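Local structure of probable transcriptional regulatory protein, Rv1404 (Mycobacterium tuberculosis, 2NYX) at residues B[29-34]-B[118-123]; B[45-50]-B[80-85]; B[63-68]-B[74-79]. The protein probably binds DNA as a dimeric transcription regulator of the MarR family, through a winged helix-turn-helix domain. All coordinates share one frame; numbering follows the deposited sequence.

Contact 1: B[29-34]-B[118-123]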
loop_
_atom_site.group_PDB
_atom_site.type_symbol
_atom_site.label_atom_id
_atom_site.label_comp_id
_atom_site.label_asym_id
_atom_site.label_seq_id
_atom_site.Cartn_x
_atom_site.Cartn_y
_atom_site.Cartn_z
ATOM N N VAL B 29 -4.222 -4.823 0.881
ATOM C CA VAL B 29 -2.928 -4.176 0.655
ATOM C C VAL B 29 -2.055 -4.941 -0.353
ATOM O O VAL B 29 -1.450 -4.338 -1.234
ATOM C CB VAL B 29 -2.177 -3.930 1.994
ATOM C CG1 VAL B 29 -0.682 -3.712 1.770
ATOM C CG2 VAL B 29 -2.773 -2.742 2.719
ATOM N N ALA B 30 -2.000 -6.261 -0.229
ATOM C CA ALA B 30 -1.221 -7.083 -1.150
ATOM C C ALA B 30 -1.805 -7.012 -2.543
ATOM O O ALA B 30 -1.063 -6.989 -3.510
ATOM C CB ALA B 30 -1.164 -8.529 -0.676
ATOM N N ILE B 31 -3.136 -6.991 -2.635
ATOM C CA ILE B 31 -3.840 -6.867 -3.913
ATOM C C ILE B 31 -3.544 -5.510 -4.545
ATOM O O ILE B 31 -3.290 -5.414 -5.747
ATOM C CB ILE B 31 -5.375 -7.048 -3.764
ATOM C CG1 ILE B 31 -5.734 -8.498 -3.428
ATOM C CG2 ILE B 31 -6.104 -6.632 -5.052
ATOM C CD1 ILE B 31 -7.221 -8.705 -3.115
ATOM N N SER B 32 -3.580 -4.466 -3.725
ATOM C CA SER B 32 -3.244 -3.130 -4.183
ATOM C C SER B 32 -1.809 -3.077 -4.694
ATOM O O SER B 32 -1.557 -2.586 -5.792
ATOM C CB SER B 32 -3.455 -2.114 -3.070
ATOM O OG SER B 32 -4.789 -2.166 -2.588
ATOM N N ALA B 33 -0.878 -3.611 -3.903
ATOM C CA ALA B 33 0.536 -3.560 -4.233
ATOM C C ALA B 33 0.803 -4.328 -5.505
ATOM O O ALA B 33 1.554 -3.870 -6.352
ATOM C CB ALA B 33 1.366 -4.106 -3.100
ATOM N N HIS B 34 0.171 -5.489 -5.642
ATOM C CA HIS B 34 0.294 -6.302 -6.830
ATOM C C HIS B 34 -0.215 -5.580 -8.067
ATOM O O HIS B 34 0.391 -5.687 -9.127
ATOM C CB HIS B 34 -0.452 -7.626 -6.662
ATOM C CG HIS B 34 -0.440 -8.483 -7.892
ATOM N ND1 HIS B 34 -1.574 -8.738 -8.634
ATOM C CD2 HIS B 34 0.574 -9.122 -8.522
ATOM C CE1 HIS B 34 -1.259 -9.506 -9.661
ATOM N NE2 HIS B 34 0.038 -9.751 -9.618
ATOM N N GLU B 118 -8.221 -0.113 -12.685
ATOM C CA GLU B 118 -9.167 -1.032 -13.321
ATOM C C GLU B 118 -8.810 -2.482 -13.004
ATOM O O GLU B 118 -9.695 -3.289 -12.747
ATOM C CB GLU B 118 -9.326 -0.762 -14.837
ATOM C CG GLU B 118 -8.527 -1.674 -15.788
ATOM C CD GLU B 118 -9.359 -2.810 -16.418
ATOM O OE1 GLU B 118 -9.378 -3.941 -15.861
ATOM O OE2 GLU B 118 -9.985 -2.576 -17.484
ATOM N N HIS B 119 -7.515 -2.789 -12.972
ATOM C CA HIS B 119 -7.041 -4.136 -12.665
ATOM C C HIS B 119 -7.299 -4.562 -11.222
ATOM O O HIS B 119 -7.646 -5.723 -10.963
ATOM C CB HIS B 119 -5.562 -4.289 -13.020
ATOM C CG HIS B 119 -5.318 -4.418 -14.492
ATOM N ND1 HIS B 119 -4.780 -3.402 -15.252
ATOM C CD2 HIS B 119 -5.567 -5.438 -15.349
ATOM C CE1 HIS B 119 -4.695 -3.794 -16.509
ATOM N NE2 HIS B 119 -5.165 -5.026 -16.596
ATOM N N ARG B 120 -7.141 -3.621 -10.298
ATOM C CA ARG B 120 -7.411 -3.877 -8.902
ATOM C C ARG B 120 -8.910 -4.077 -8.682
ATOM O O ARG B 120 -9.320 -4.948 -7.902
ATOM C CB ARG B 120 -6.879 -2.742 -8.026
ATOM C CG ARG B 120 -6.925 -3.030 -6.525
ATOM C CD ARG B 120 -6.542 -1.811 -5.713
ATOM N NE ARG B 120 -5.242 -1.303 -6.142
ATOM C CZ ARG B 120 -4.697 -0.159 -5.748
ATOM N NH1 ARG B 120 -5.323 0.636 -4.892
ATOM N NH2 ARG B 120 -3.507 0.182 -6.216
ATOM N N ARG B 121 -9.727 -3.281 -9.368
ATOM C CA ARG B 121 -11.167 -3.439 -9.262
ATOM C C ARG B 121 -11.610 -4.826 -9.727
ATOM O O ARG B 121 -12.489 -5.426 -9.115
ATOM C CB ARG B 121 -11.913 -2.356 -10.039
ATOM C CG ARG B 121 -13.345 -2.219 -9.586
ATOM C CD ARG B 121 -14.220 -1.498 -10.575
ATOM N NE ARG B 121 -15.580 -1.352 -10.044
ATOM C CZ ARG B 121 -16.553 -2.249 -10.186
ATOM N NH1 ARG B 121 -16.336 -3.376 -10.846
ATOM N NH2 ARG B 121 -17.751 -2.016 -9.668
ATOM N N THR B 122 -10.996 -5.333 -10.795
ATOM C CA THR B 122 -11.320 -6.661 -11.318
ATOM C C THR B 122 -10.997 -7.758 -10.295
ATOM O O THR B 122 -11.763 -8.712 -10.155
ATOM C CB THR B 122 -10.627 -6.944 -12.683
ATOM O OG1 THR B 122 -10.871 -5.863 -13.585
ATOM C CG2 THR B 122 -11.162 -8.214 -13.324
ATOM N N GLU B 123 -9.881 -7.615 -9.578
ATOM C CA GLU B 123 -9.527 -8.556 -8.512
ATOM C C GLU B 123 -10.440 -8.441 -7.305
ATOM O O GLU B 123 -10.740 -9.448 -6.666
ATOM C CB GLU B 123 -8.068 -8.409 -8.056
ATOM C CG GLU B 123 -7.145 -9.569 -8.490
ATOM C CD GLU B 123 -7.560 -10.951 -7.924
ATOM O OE1 GLU B 123 -7.868 -11.857 -8.729
ATOM O OE2 GLU B 123 -7.571 -11.136 -6.685
#
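R120 lays one face of its guanidinium group over the backbone and side chain of S32. S32 CB sits 3.5 Å from R120 CZ, over the centre of the flat group, and S32 CA comes within 3.3 Å of R120 NE. With chi1 at -171° the arginine chain heads across to the other helix, and a bend at chi3 (-54°) turns its flat end so that one face meets S32. The polar groups of both residues have partners outside the two segments. R120 NE bonds to the hydroxyl of S35, one turn of helix beyond S32, and R120 NH1 bonds to S25 OG of the second subunit; the S32 hydroxyl turns back to the carbonyl oxygen of L28. In this buried arginine the nitrogens NE and NH1 are thus bonded to S35 and to S25 of the second subunit, while S32 carbons pack on one face, and these bonds should fix the rotation of the group.

I31 provides the aliphatic half of the contact. Its CG2 methyl touches R120 CG and E123 CB, each at 4.0 Å, bridging residues one helical turn apart. Beyond that CB, the E123 carboxylate forms a salt bridge with R126.

The two helical segments run roughly antiparallel, at 144°, with axes 9.5 Å apart at closest approach, and S32 and R120 face each other where the backbones come nearest. Helix 26-39 is here laid along the long helix 107-128. R120 also touches I36 further along helix 26-39, helix 45-57 packs against both partners, and F146 of the second subunit packs on I31, so the pair lies at the dimer interface.

Contact 2: B[45-50]-B[80-85]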
loop_
_atom_site.group_PDB
_atom_site.type_symbol
_atom_site.label_atom_id
_atom_site.label_comp_id
_atom_site.label_asym_id
_atom_site.label_seq_id
_atom_site.Cartn_x
_atom_site.Cartn_y
_atom_site.Cartn_z
ATOM N N ILE B 45 5.482 2.338 -4.268
ATOM C CA ILE B 45 4.183 2.711 -3.698
ATOM C C ILE B 45 4.035 4.222 -3.433
ATOM O O ILE B 45 3.002 4.800 -3.791
ATOM C CB ILE B 45 3.808 1.826 -2.451
ATOM C CG1 ILE B 45 3.474 0.401 -2.914
ATOM C CG2 ILE B 45 2.662 2.454 -1.656
ATOM C CD1 ILE B 45 2.894 -0.527 -1.851
ATOM N N PRO B 46 5.045 4.866 -2.801
ATOM C CA PRO B 46 5.007 6.341 -2.704
ATOM C C PRO B 46 4.882 7.038 -4.069
ATOM O O PRO B 46 4.105 7.987 -4.224
ATOM C CB PRO B 46 6.344 6.678 -2.039
ATOM C CG PRO B 46 6.684 5.439 -1.241
ATOM C CD PRO B 46 6.227 4.307 -2.110
ATOM N N GLN B 47 5.632 6.565 -5.054
ATOM C CA GLN B 47 5.516 7.080 -6.409
ATOM C C GLN B 47 4.088 6.950 -6.929
ATOM O O GLN B 47 3.522 7.913 -7.440
ATOM C CB GLN B 47 6.508 6.370 -7.332
ATOM C CG GLN B 47 7.927 6.890 -7.166
ATOM C CD GLN B 47 8.969 6.012 -7.819
ATOM O OE1 GLN B 47 8.647 5.080 -8.565
ATOM N NE2 GLN B 47 10.238 6.304 -7.541
ATOM N N PHE B 48 3.486 5.777 -6.776
ATOM C CA PHE B 48 2.129 5.595 -7.277
ATOM C C PHE B 48 1.106 6.493 -6.579
ATOM O O PHE B 48 0.209 7.029 -7.229
ATOM C CB PHE B 48 1.681 4.135 -7.249
ATOM C CG PHE B 48 0.351 3.930 -7.900
ATOM C CD1 PHE B 48 0.228 3.991 -9.284
ATOM C CD2 PHE B 48 -0.794 3.757 -7.132
ATOM C CE1 PHE B 48 -1.007 3.841 -9.891
ATOM C CE2 PHE B 48 -2.037 3.603 -7.734
ATOM C CZ PHE B 48 -2.145 3.646 -9.111
ATOM N N ARG B 49 1.247 6.663 -5.267
ATOM C CA ARG B 49 0.388 7.567 -4.509
ATOM C C ARG B 49 0.470 9.014 -5.041
ATOM O O ARG B 49 -0.556 9.680 -5.214
ATOM C CB ARG B 49 0.710 7.482 -3.007
ATOM C CG ARG B 49 -0.153 8.365 -2.118
ATOM C CD ARG B 49 -1.633 8.042 -2.284
ATOM N NE ARG B 49 -2.507 9.059 -1.708
ATOM C CZ ARG B 49 -3.837 8.999 -1.738
ATOM N NH1 ARG B 49 -4.446 7.963 -2.294
ATOM N NH2 ARG B 49 -4.564 9.963 -1.203
ATOM N N THR B 50 1.687 9.480 -5.313
ATOM C CA THR B 50 1.924 10.774 -5.973
ATOM C C THR B 50 1.039 10.935 -7.204
ATOM O O THR B 50 0.433 11.988 -7.413
ATOM C CB THR B 50 3.405 10.921 -6.392
ATOM O OG1 THR B 50 4.227 10.834 -5.235
ATOM C CG2 THR B 50 3.673 12.249 -7.068
ATOM N N VAL B 80 9.485 13.182 -7.538
ATOM C CA VAL B 80 8.867 13.907 -8.650
ATOM C C VAL B 80 9.867 13.992 -9.809
ATOM O O VAL B 80 9.500 13.745 -10.960
ATOM C CB VAL B 80 8.344 15.313 -8.234
ATOM C CG1 VAL B 80 7.854 16.106 -9.441
ATOM C CG2 VAL B 80 7.221 15.181 -7.249
ATOM N N ASP B 81 11.126 14.308 -9.506
ATOM C CA ASP B 81 12.187 14.297 -10.516
ATOM C C ASP B 81 12.233 12.979 -11.292
ATOM O O ASP B 81 12.340 12.979 -12.523
ATOM C CB ASP B 81 13.558 14.555 -9.883
ATOM C CG ASP B 81 13.733 15.983 -9.404
ATOM O OD1 ASP B 81 13.085 16.899 -9.961
ATOM O OD2 ASP B 81 14.540 16.188 -8.467
ATOM N N ARG B 82 12.158 11.867 -10.565
ATOM C CA ARG B 82 12.193 10.533 -11.150
ATOM C C ARG B 82 10.988 10.293 -12.043
ATOM O O ARG B 82 11.114 9.774 -13.151
ATOM C CB ARG B 82 12.250 9.461 -10.055
ATOM C CG ARG B 82 13.592 9.365 -9.373
ATOM C CD ARG B 82 13.700 8.138 -8.471
ATOM N NE ARG B 82 14.797 8.299 -7.510
ATOM C CZ ARG B 82 14.647 8.697 -6.246
ATOM N NH1 ARG B 82 13.433 8.961 -5.759
ATOM N NH2 ARG B 82 15.712 8.827 -5.461
ATOM N N LEU B 83 9.818 10.675 -11.552
ATOM C CA LEU B 83 8.582 10.486 -12.301
ATOM C C LEU B 83 8.522 11.401 -13.518
ATOM O O LEU B 83 7.896 11.069 -14.531
ATOM C CB LEU B 83 7.360 10.669 -11.393
ATOM C CG LEU B 83 7.169 9.580 -10.344
ATOM C CD1 LEU B 83 5.927 9.829 -9.511
ATOM C CD2 LEU B 83 7.113 8.207 -10.980
ATOM N N VAL B 84 9.191 12.546 -13.414
ATOM C CA VAL B 84 9.394 13.421 -14.568
ATOM C C VAL B 84 10.288 12.726 -15.598
ATOM O O VAL B 84 9.975 12.706 -16.784
ATOM C CB VAL B 84 9.950 14.790 -14.161
ATOM C CG1 VAL B 84 10.441 15.548 -15.374
ATOM C CG2 VAL B 84 8.872 15.581 -13.439
ATOM N N GLY B 85 11.377 12.134 -15.116
ATOM C CA GLY B 85 12.286 11.357 -15.940
ATOM C C GLY B 85 11.610 10.197 -16.640
ATOM O O GLY B 85 12.008 9.831 -17.732
#
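Helical segments 45-50 and 80-85 cross at 76° between their N-to-C directions, with axes 10.7 Å apart and the CA atoms of Q47 and L83 nearest, at 7.5 Å. L83 reaches across with both methyls. CD1 lies 3.7 Å from the backbone O of Q47 and 4.1 Å from T50 CG2, while CD2 rests against CB and CG of Q47. T50 can offer that methyl because a chi1 of -60° sends its hydroxyl back along its own helix, where it bonds to P46 O, the oxygen that also accepts T50 N, from the opposite face of the carbonyl plane.

Q47 continues outward as an extended chain to meet R82 at about a right angle, Q47 NE2 coming 4.0 Å from R82 CD. At the other end of the amide, Q47 OE1 accepts from the backbone N of T44, just ahead of the helix. I89 of strand 89-92 packs on both T50 and L83. The crossing, with helix 62-69 and wing strand 89-92 packed against it, is part of the core of the winged helix-turn-helix fold of MarR proteins.

Contact 3: B[63-68]-B[74-79]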
loop_
_atom_site.group_PDB
_atom_site.type_symbol
_atom_site.label_atom_id
_atom_site.label_comp_id
_atom_site.label_asym_id
_atom_site.label_seq_id
_atom_site.Cartn_x
_atom_site.Cartn_y
_atom_site.Cartn_z
ATOM N N ALA B 63 5.219 21.729 -2.155
ATOM C CA ALA B 63 4.844 21.826 -0.739
ATOM C C ALA B 63 3.504 21.153 -0.465
ATOM O O ALA B 63 3.348 20.457 0.543
ATOM C CB ALA B 63 4.830 23.291 -0.258
ATOM N N THR B 64 2.549 21.363 -1.370
ATOM C CA THR B 64 1.222 20.785 -1.245
ATOM C C THR B 64 1.298 19.280 -1.466
ATOM O O THR B 64 0.626 18.519 -0.773
ATOM C CB THR B 64 0.217 21.432 -2.235
ATOM O OG1 THR B 64 0.203 22.859 -2.057
ATOM C CG2 THR B 64 -1.201 20.869 -2.039
ATOM N N LEU B 65 2.129 18.854 -2.417
ATOM C CA LEU B 65 2.288 17.433 -2.720
ATOM C C LEU B 65 2.824 16.700 -1.508
ATOM O O LEU B 65 2.261 15.692 -1.096
ATOM C CB LEU B 65 3.234 17.210 -3.906
ATOM C CG LEU B 65 2.936 16.117 -4.948
ATOM C CD1 LEU B 65 4.214 15.641 -5.553
ATOM C CD2 LEU B 65 2.204 14.914 -4.408
ATOM N N ALA B 66 3.911 17.221 -0.944
ATOM C CA ALA B 66 4.563 16.640 0.227
ATOM C C ALA B 66 3.637 16.528 1.432
ATOM O O ALA B 66 3.735 15.572 2.205
ATOM C CB ALA B 66 5.796 17.447 0.601
ATOM N N THR B 67 2.754 17.509 1.595
ATOM C CA THR B 67 1.844 17.536 2.733
ATOM C C THR B 67 0.765 16.491 2.562
ATOM O O THR B 67 0.445 15.774 3.513
ATOM C CB THR B 67 1.239 18.937 2.946
ATOM O OG1 THR B 67 2.305 19.872 3.131
ATOM C CG2 THR B 67 0.352 18.966 4.170
ATOM N N LEU B 68 0.228 16.395 1.345
ATOM C CA LEU B 68 -0.793 15.409 1.013
ATOM C C LEU B 68 -0.223 13.999 1.030
ATOM O O LEU B 68 -0.887 13.067 1.480
ATOM C CB LEU B 68 -1.434 15.713 -0.330
ATOM C CG LEU B 68 -2.351 16.933 -0.435
ATOM C CD1 LEU B 68 -2.726 17.166 -1.886
ATOM C CD2 LEU B 68 -3.606 16.815 0.428
ATOM N N SER B 74 12.164 17.035 0.724
ATOM C CA SER B 74 13.375 16.697 -0.040
ATOM C C SER B 74 13.162 15.421 -0.846
ATOM O O SER B 74 13.464 15.369 -2.047
ATOM C CB SER B 74 14.579 16.519 0.879
ATOM O OG SER B 74 14.955 17.746 1.471
ATOM N N ALA B 75 12.628 14.406 -0.161
ATOM C CA ALA B 75 12.306 13.118 -0.752
ATOM C C ALA B 75 11.207 13.246 -1.794
ATOM O O ALA B 75 11.308 12.654 -2.858
ATOM C CB ALA B 75 11.910 12.123 0.326
ATOM N N THR B 76 10.163 14.012 -1.492
ATOM C CA THR B 76 9.104 14.297 -2.467
ATOM C C THR B 76 9.703 14.885 -3.755
ATOM O O THR B 76 9.426 14.415 -4.860
ATOM C CB THR B 76 8.046 15.278 -1.900
ATOM O OG1 THR B 76 7.635 14.852 -0.604
ATOM C CG2 THR B 76 6.825 15.334 -2.796
ATOM N N GLY B 77 10.532 15.906 -3.596
ATOM C CA GLY B 77 11.180 16.547 -4.722
ATOM C C GLY B 77 11.929 15.557 -5.581
ATOM O O GLY B 77 11.824 15.602 -6.798
ATOM N N ARG B 78 12.683 14.666 -4.934
ATOM C CA ARG B 78 13.431 13.612 -5.618
ATOM C C ARG B 78 12.557 12.622 -6.386
ATOM O O ARG B 78 12.892 12.258 -7.511
ATOM C CB ARG B 78 14.345 12.870 -4.646
ATOM C CG ARG B 78 15.727 13.489 -4.514
ATOM C CD ARG B 78 16.515 12.858 -3.390
ATOM N NE ARG B 78 16.052 13.310 -2.079
ATOM C CZ ARG B 78 16.313 12.699 -0.931
ATOM N NH1 ARG B 78 17.042 11.592 -0.905
ATOM N NH2 ARG B 78 15.842 13.194 0.203
HETATM N N MSE B 79 11.443 12.191 -5.796
HETATM C CA MSE B 79 10.558 11.249 -6.490
HETATM C C MSE B 79 9.733 11.879 -7.615
HETATM O O MSE B 79 9.339 11.189 -8.544
HETATM C CB MSE B 79 9.696 10.415 -5.527
HETATM C CG MSE B 79 8.602 11.151 -4.789
HETATM SE SE MSE B 79 7.706 10.008 -3.406
HETATM C CE MSE B 79 9.279 9.540 -2.247
#
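T76 meets L65 and A66 of helix 62-69 with both branches of its side chain. Along the segment, S74 and A75 come first, in the first turn of helix 73-85, and A75 packs on E41 of the second subunit. T76 follows, where the backbones are nearest: the CA atoms of A66 and T76 are 5.8 Å apart. Its chi1 of -48° swings the hydroxyl back toward Q72, whose carbonyl oxygen it bonds, and leaves the CG2 methyl pointing to L65, 3.8 Å from L65 CD1, the two side chains crossing obliquely. T76 OG1 is also 3.4 Å from A66 CB. R78 then forms a salt bridge with E41 of the second subunit, besides a weak bond from its NE to S74 O. M79, a selenomethionine, ends the segment against helix 45-57.

These are the two helices of the helix-turn-helix, joined by a short turn. No polar pair joins them here: the T76 hydroxyl, spent on the carbonyl of Q72 just before its helix, lies against the methyl of A66, and its CG2 against L65, while the small side chain of A66 lets the two backbones come close.

In the fold
Contacts 2 and 3 share helix 73-85, their centres 10 Å apart, and are continuous: L65 CD1 lies 3.5 Å from V80 CG2 and 3.8 Å from T50 CG2, while the selenium of M79 is 3.8 Å from P46 CB. Contact 3 joins the two helices of the helix-turn-helix, which in this family generally binds DNA, and contact 2 packs the second of them on helix 45-57. Contact 1, about 19 Å from contact 2 between centres, meets it through F48 CE2, 4.0 Å from R120 NH2, and through A33 and I45. Contacts 1 and 3 do not touch, their nearest atoms being about 15 Å apart, yet all three contacts reach the second subunit.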